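PDB 2NLZ: cephalosporin acylase from Bacillus halodurans, which is a cephalosporin acylase of the gamma-glutamyltranspeptidase family, which cleaves the amide bond joining the acyl side chain of cephalosporins to their beta-lactam nucleus. Local coordinates for the interface of chains A and B. Sequence-based numbering; all coordinates share one arbitrary frame. Chains: chain A/B, Cephalosporin acylase.

The three contacts are neighbouring patches, mostly of the N-terminal arm of chain B against chain A, with the N-terminal segments of both chains meeting in contact 2. By the centres of their C-alpha atoms, contacts 1 and 2 are about 9 Å apart, contacts 1 and 3 about 8 Å, and contacts 2 and 3 about 11 Å. A:Asn461 belongs to all three. Contacts 1 and 2 also share A:Gln463 and B:Tyr10, and contacts 1 and 3 share A:Leu460 and B:Ser9. Two-fold symmetry repeats the patches with the chains exchanged, an arm exchange that may hold a pair of subunits together within the deposited tetramer.

Contact 1: the interface of chains A and B. Residues chain A 460-461, 463-464, 467-468; chain B 9-12.
The N-terminal arm of one subunit, B:Ser9 to B:Tyr12, packs along helix 462-467 of the other and the residues flanking it, in a largely apolar, two-fold repeated interface that joins two chains in the deposited assembly and may do so in solution. B:Tyr12 buries more surface than the other residues here. One face of its ring lies against A:Ala468, whose CA is 3.7 Å above the plane toward the rim, while B:Pro11 backs the opposite face. A:Leu460 comes in at the ring edge, in plane, its CD2 methyl 3.6 Å from CE2 of B:Tyr12. CD of B:Pro11 rests on CB of A:Ala464 at 3.8 Å.

The side chain of A:Asn461 crosses that of B:Tyr10 at about a right angle, amide and ring planes 66° apart, with ND2 3.4 Å above one ring face near the rim. CG of A:Asn461 stands between the backbone N and the carbonyl carbon (chi1 77°), which carries the amide to this face and to the helix. There OD1 accepts a hydrogen bond from A:Ala464 N (2.8 Å), a helix N-cap that would limit rotation of the amide, although the N-H comes from above the carbonyl plane. The site seats the arm on its neighbour and may steady the pair of chains.

Contact 2: the interface of chains A and B. Residues chain A 15-18, 461, 463; chain B 10, 16, 158, 532-533.
B:Tyr10 reaches its hydroxyl to the backbone of A:Val18, and B:Arg16 bonds to the neighbouring stretch at A:Arg15. In the first direct hydrogen bond, A:Val18 N donates to OH of B:Tyr10 at 2.8 Å, nearly straight (168° at H). In the second, NE of B:Arg16 donates to A:Arg15 O at 3.0 Å, with the carbonyl oxygen at the guanidinium edge, in plane. A water joins A:Asn17 N, NH2 of B:Arg16 and B:Thr532 O.

Among the packing contacts, CA of A:Asn17 lies 3.8 Å from CZ of B:Tyr10; its side chain crosses the tyrosine at about a right angle, ND2 toward the backbone of B:Thr532 and the poorly ordered B:Asp533. The guanidinium of A:Arg15, bent back at chi2 and chi3, reaches the rim of the ring face opposite A:Asn461, NH1 4.0 Å from CD2 of B:Tyr10. A phenylalanine in place of B:Tyr10 would probably leave the A:Val18 amide without its hydroxyl partner.

The extended Arg16 side chains pass obliquely, guanidinium planes 20° apart, and NH1 of A:Arg16 and NH1 of B:Arg16 approach to 4.2 Å, which may cost some stability. Residues 15-18 of chain A, leading into strand 19-21, here meet the chain B arm and the B:Thr532 loop near the start of helix 157-173.

Contact 3: the interface of chains A and B. Residues chain A 20, 459-462, 516; chain B 5-7, 9.
B:Asp6 sets its CB against A:Asn461, 3.5 Å from CA of that residue, in a close apolar contact between the arm and the loop before helix 462-467. The carboxylate of B:Asp6 is turned toward A:Pro462 and A:Trp516, a direction set by CG standing between the backbone N and the carbonyl carbon (chi1 47°). This side chain crosses the A:Pro462 ring at about a right angle, OD2 of B:Asp6 lying 4.0 Å from the proline CD. Toward A:Trp516 it passes at a slant, its carboxylate plane 41° from the indole and OD1 of B:Asp6 4.1 Å from CD1 of the tryptophan.

The side chains of B:Phe5 and A:Trp516 cross at about a right angle, CE2 on the phenyl rim being 4.1 Å from CD1 of A:Trp516; the contact is loose, and tentative because B:Phe5 is poorly ordered. OD1 of B:Asp6 lies over one face of this phenylalanine ring, displaced toward the rim, and both side chains come to the CD1 edge of the indole.

On the other flank, CD of B:Pro7 rests 3.5 Å from A:Gly459 O, although this proline is also poorly ordered.

The patch relies on packing rather than on strong polar bonds. The beginning of the modelled arm runs across the neighbouring subunit, between the loop at A:Gly459 and strand 512-517, and may add modestly to the hold between the two chains.

Contact 1: the interface of chains A and B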
# COMPACT_ATOMS: atom_id res chain seq x y z
N LEU A 460 -12.94 13.59 9.49
CA LEU A 460 -11.59 13.19 9.88
C LEU A 460 -11.15 13.91 11.16
O LEU A 460 -11.46 15.09 11.36
CB LEU A 460 -10.60 13.45 8.74
CG LEU A 460 -10.30 12.33 7.73
CD1 LEU A 460 -11.30 11.19 7.78
CD2 LEU A 460 -10.20 12.91 6.32
N ASN A 461 -10.42 13.20 12.02
CA ASN A 461 -9.79 13.83 13.18
C ASN A 461 -8.64 14.77 12.75
O ASN A 461 -8.13 14.64 11.63
CB ASN A 461 -9.38 12.79 14.24
CG ASN A 461 -8.11 12.01 13.89
OD1 ASN A 461 -7.06 12.59 13.60
ND2 ASN A 461 -8.19 10.69 14.00
N GLN A 463 -5.41 15.01 13.22
CA GLN A 463 -4.23 14.35 12.66
C GLN A 463 -4.49 13.71 11.30
O GLN A 463 -3.78 13.99 10.35
CB GLN A 463 -3.73 13.29 13.62
CG GLN A 463 -2.34 12.85 13.29
CD GLN A 463 -1.40 14.03 13.08
OE1 GLN A 463 -1.15 14.81 14.01
NE2 GLN A 463 -0.88 14.17 11.85
N ALA A 464 -5.50 12.85 11.23
CA ALA A 464 -5.97 12.27 9.96
C ALA A 464 -6.22 13.31 8.85
O ALA A 464 -5.86 13.09 7.69
CB ALA A 464 -7.22 11.44 10.21
N ASP A 467 -2.92 14.13 7.78
CA ASP A 467 -2.27 12.97 7.17
C ASP A 467 -2.72 12.80 5.74
O ASP A 467 -1.94 12.39 4.88
CB ASP A 467 -2.61 11.70 7.95
CG ASP A 467 -1.96 11.66 9.32
OD1 ASP A 467 -0.90 12.29 9.51
OD2 ASP A 467 -2.50 10.98 10.22
N ALA A 468 -3.99 13.12 5.49
CA ALA A 468 -4.65 12.93 4.18
C ALA A 468 -3.83 13.42 2.99
O ALA A 468 -3.22 14.48 3.06
CB ALA A 468 -6.02 13.57 4.18
N SER B 9 -10.45 7.11 14.37
CA SER B 9 -10.16 6.59 13.03
C SER B 9 -8.99 7.30 12.35
O SER B 9 -8.97 8.53 12.24
CB SER B 9 -11.40 6.71 12.14
OG SER B 9 -11.04 6.80 10.77
N TYR B 10 -8.03 6.50 11.88
CA TYR B 10 -6.88 7.02 11.14
C TYR B 10 -6.80 6.34 9.75
O TYR B 10 -6.10 5.35 9.59
CB TYR B 10 -5.59 6.83 11.94
CG TYR B 10 -5.60 7.45 13.33
CD1 TYR B 10 -5.13 8.74 13.53
CD2 TYR B 10 -6.08 6.76 14.43
CE1 TYR B 10 -5.13 9.32 14.79
CE2 TYR B 10 -6.09 7.33 15.69
CZ TYR B 10 -5.62 8.61 15.87
OH TYR B 10 -5.61 9.16 17.14
N PRO B 11 -7.53 6.88 8.76
CA PRO B 11 -7.61 6.27 7.43
C PRO B 11 -6.33 6.34 6.61
O PRO B 11 -6.17 5.59 5.67
CB PRO B 11 -8.70 7.09 6.72
CG PRO B 11 -9.40 7.86 7.80
CD PRO B 11 -8.35 8.10 8.84
N TYR B 12 -5.43 7.25 6.97
CA TYR B 12 -4.23 7.53 6.17
C TYR B 12 -2.98 7.26 7.00
O TYR B 12 -3.01 7.38 8.23
CB TYR B 12 -4.27 8.98 5.61
CG TYR B 12 -5.64 9.33 5.05
CD1 TYR B 12 -6.06 8.81 3.82
CD2 TYR B 12 -6.53 10.13 5.77
CE1 TYR B 12 -7.31 9.09 3.31
CE2 TYR B 12 -7.80 10.42 5.26
CZ TYR B 12 -8.18 9.89 4.03
OH TYR B 12 -9.42 10.15 3.50

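Contact 2: the interface of chains A and B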
# COMPACT_ATOMS: atom_id res chain seq x y z
N ARG A 15 2.55 6.08 12.43
CA ARG A 15 1.26 6.49 12.99
C ARG A 15 1.47 7.67 13.95
O ARG A 15 2.39 7.65 14.77
CB ARG A 15 0.62 5.34 13.78
CG ARG A 15 -0.57 4.63 13.12
CD ARG A 15 -1.93 5.17 13.59
NE ARG A 15 -2.26 4.82 14.97
CZ ARG A 15 -3.20 3.96 15.36
NH1 ARG A 15 -3.95 3.31 14.47
NH2 ARG A 15 -3.40 3.75 16.64
N ARG A 16 0.61 8.68 13.85
CA ARG A 16 0.55 9.74 14.85
C ARG A 16 -0.84 9.72 15.44
O ARG A 16 -1.82 9.96 14.73
CB ARG A 16 0.86 11.11 14.25
CG ARG A 16 2.32 11.40 14.07
CD ARG A 16 2.56 12.76 13.41
NE ARG A 16 3.98 13.01 13.15
CZ ARG A 16 4.84 13.55 14.02
NH1 ARG A 16 4.45 13.93 15.23
NH2 ARG A 16 6.09 13.73 13.66
N ASN A 17 -0.94 9.41 16.72
CA ASN A 17 -2.21 9.47 17.42
C ASN A 17 -2.52 10.92 17.75
O ASN A 17 -1.60 11.72 18.00
CB ASN A 17 -2.17 8.66 18.73
CG ASN A 17 -2.42 7.17 18.52
OD1 ASN A 17 -2.72 6.72 17.42
ND2 ASN A 17 -2.28 6.40 19.58
N VAL A 18 -3.81 11.25 17.73
CA VAL A 18 -4.30 12.56 18.17
C VAL A 18 -3.86 12.87 19.61
O VAL A 18 -4.02 12.05 20.52
CB VAL A 18 -5.84 12.66 18.05
CG1 VAL A 18 -6.32 14.02 18.42
CG2 VAL A 18 -6.26 12.37 16.65
N ASN A 461 -10.42 13.20 12.02
CA ASN A 461 -9.79 13.83 13.18
C ASN A 461 -8.64 14.77 12.75
O ASN A 461 -8.13 14.64 11.63
CB ASN A 461 -9.38 12.79 14.24
CG ASN A 461 -8.11 12.01 13.89
OD1 ASN A 461 -7.06 12.59 13.60
ND2 ASN A 461 -8.19 10.69 14.00
N GLN A 463 -5.41 15.01 13.22
CA GLN A 463 -4.23 14.35 12.66
C GLN A 463 -4.49 13.71 11.30
O GLN A 463 -3.78 13.99 10.35
CB GLN A 463 -3.73 13.29 13.62
CG GLN A 463 -2.34 12.85 13.29
CD GLN A 463 -1.40 14.03 13.08
OE1 GLN A 463 -1.15 14.81 14.01
NE2 GLN A 463 -0.88 14.17 11.85
N TYR B 10 -8.03 6.50 11.88
CA TYR B 10 -6.88 7.02 11.14
C TYR B 10 -6.80 6.34 9.75
O TYR B 10 -6.10 5.35 9.59
CB TYR B 10 -5.59 6.83 11.94
CG TYR B 10 -5.60 7.45 13.33
CD1 TYR B 10 -5.13 8.74 13.53
CD2 TYR B 10 -6.08 6.76 14.43
CE1 TYR B 10 -5.13 9.32 14.79
CE2 TYR B 10 -6.09 7.33 15.69
CZ TYR B 10 -5.62 8.61 15.87
OH TYR B 10 -5.61 9.16 17.14
N ARG B 16 6.62 10.07 11.24
CA ARG B 16 7.32 10.61 12.39
C ARG B 16 8.77 10.77 11.97
O ARG B 16 9.42 9.80 11.58
CB ARG B 16 7.19 9.70 13.62
CG ARG B 16 5.94 9.93 14.43
CD ARG B 16 5.91 9.09 15.68
NE ARG B 16 4.58 9.10 16.28
CZ ARG B 16 4.23 9.87 17.30
NH1 ARG B 16 5.10 10.70 17.85
NH2 ARG B 16 2.99 9.82 17.77
N THR B 158 -6.42 6.15 24.41
CA THR B 158 -5.73 4.86 24.50
C THR B 158 -5.68 4.37 25.95
O THR B 158 -6.01 3.21 26.23
CB THR B 158 -4.31 4.91 23.90
OG1 THR B 158 -4.35 5.56 22.63
CG2 THR B 158 -3.72 3.50 23.74
N THR B 532 1.23 4.09 19.97
CA THR B 532 0.61 4.61 21.19
C THR B 532 0.85 6.11 21.33
O THR B 532 1.58 6.69 20.51
CB THR B 532 1.15 3.86 22.44
OG1 THR B 532 0.40 4.25 23.60
CG2 THR B 532 2.63 4.17 22.67
N ASP B 533 0.23 6.74 22.33
CA ASP B 533 0.56 8.13 22.72
C ASP B 533 1.97 8.12 23.27
O ASP B 533 2.37 7.16 23.92
CB ASP B 533 -0.37 8.64 23.82
CG ASP B 533 -1.81 8.33 23.56
OD1 ASP B 533 -2.33 8.75 22.50
OD2 ASP B 533 -2.44 7.68 24.42
O HOH W 1 1.18 7.80 18.10

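Contact 3: the interface of chains A and B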
# COMPACT_ATOMS: atom_id res chain seq x y z
N TYR A 20 -4.25 14.83 23.06
CA TYR A 20 -5.35 15.40 23.85
C TYR A 20 -4.88 16.21 25.04
O TYR A 20 -3.93 15.84 25.72
CB TYR A 20 -6.27 14.29 24.34
CG TYR A 20 -7.22 13.79 23.30
CD1 TYR A 20 -8.54 14.22 23.30
CD2 TYR A 20 -6.82 12.89 22.33
CE1 TYR A 20 -9.44 13.76 22.34
CE2 TYR A 20 -7.70 12.44 21.36
CZ TYR A 20 -9.02 12.88 21.38
OH TYR A 20 -9.92 12.43 20.45
N GLY A 459 -15.43 14.09 8.27
CA GLY A 459 -15.35 13.68 9.67
C GLY A 459 -14.00 13.16 10.15
O GLY A 459 -13.94 12.39 11.12
N LEU A 460 -12.94 13.59 9.49
CA LEU A 460 -11.59 13.19 9.88
C LEU A 460 -11.15 13.91 11.16
O LEU A 460 -11.46 15.09 11.36
CB LEU A 460 -10.60 13.45 8.74
CG LEU A 460 -10.30 12.33 7.73
CD1 LEU A 460 -11.30 11.19 7.78
CD2 LEU A 460 -10.20 12.91 6.32
N ASN A 461 -10.42 13.20 12.02
CA ASN A 461 -9.79 13.83 13.18
C ASN A 461 -8.64 14.77 12.75
O ASN A 461 -8.13 14.64 11.63
CB ASN A 461 -9.38 12.79 14.24
CG ASN A 461 -8.11 12.01 13.89
OD1 ASN A 461 -7.06 12.59 13.60
ND2 ASN A 461 -8.19 10.69 14.00
N PRO A 462 -8.25 15.71 13.62
CA PRO A 462 -7.20 16.69 13.32
C PRO A 462 -5.91 16.13 12.68
O PRO A 462 -5.37 16.71 11.73
CB PRO A 462 -6.89 17.31 14.69
CG PRO A 462 -7.66 16.52 15.69
CD PRO A 462 -8.82 15.95 14.95
N TRP A 516 -8.67 21.31 17.69
CA TRP A 516 -10.11 21.44 17.87
C TRP A 516 -10.45 21.33 19.33
O TRP A 516 -9.85 20.54 20.06
CB TRP A 516 -10.91 20.38 17.09
CG TRP A 516 -10.74 20.34 15.59
CD1 TRP A 516 -10.74 19.22 14.82
CD2 TRP A 516 -10.58 21.45 14.68
NE1 TRP A 516 -10.58 19.55 13.49
CE2 TRP A 516 -10.48 20.91 13.37
CE3 TRP A 516 -10.50 22.84 14.84
CZ2 TRP A 516 -10.30 21.71 12.23
CZ3 TRP A 516 -10.31 23.63 13.71
CH2 TRP A 516 -10.21 23.06 12.42
N PHE B 5 -17.86 15.08 15.58
CA PHE B 5 -17.26 15.15 14.24
C PHE B 5 -15.84 14.56 14.08
O PHE B 5 -15.21 14.75 13.04
CB PHE B 5 -17.37 16.58 13.64
CG PHE B 5 -16.64 17.66 14.42
CD1 PHE B 5 -17.11 18.10 15.66
CD2 PHE B 5 -15.49 18.25 13.89
CE1 PHE B 5 -16.44 19.09 16.37
CE2 PHE B 5 -14.82 19.25 14.58
CZ PHE B 5 -15.29 19.66 15.83
N ASP B 6 -15.35 13.84 15.09
CA ASP B 6 -14.11 13.05 14.96
C ASP B 6 -14.01 11.82 15.90
O ASP B 6 -14.19 11.96 17.12
CB ASP B 6 -12.79 13.90 14.95
CG ASP B 6 -12.70 14.99 16.06
OD1 ASP B 6 -13.22 16.11 15.84
OD2 ASP B 6 -12.03 14.77 17.10
N PRO B 7 -13.75 10.61 15.35
CA PRO B 7 -13.57 9.41 16.18
C PRO B 7 -12.12 9.05 16.59
O PRO B 7 -11.35 9.90 17.05
CB PRO B 7 -14.16 8.28 15.30
CG PRO B 7 -14.35 8.90 13.90
CD PRO B 7 -13.71 10.27 13.92
N SER B 9 -10.45 7.11 14.37
CA SER B 9 -10.16 6.59 13.03
C SER B 9 -8.99 7.30 12.35
O SER B 9 -8.97 8.53 12.24
CB SER B 9 -11.40 6.71 12.14
OG SER B 9 -11.04 6.80 10.77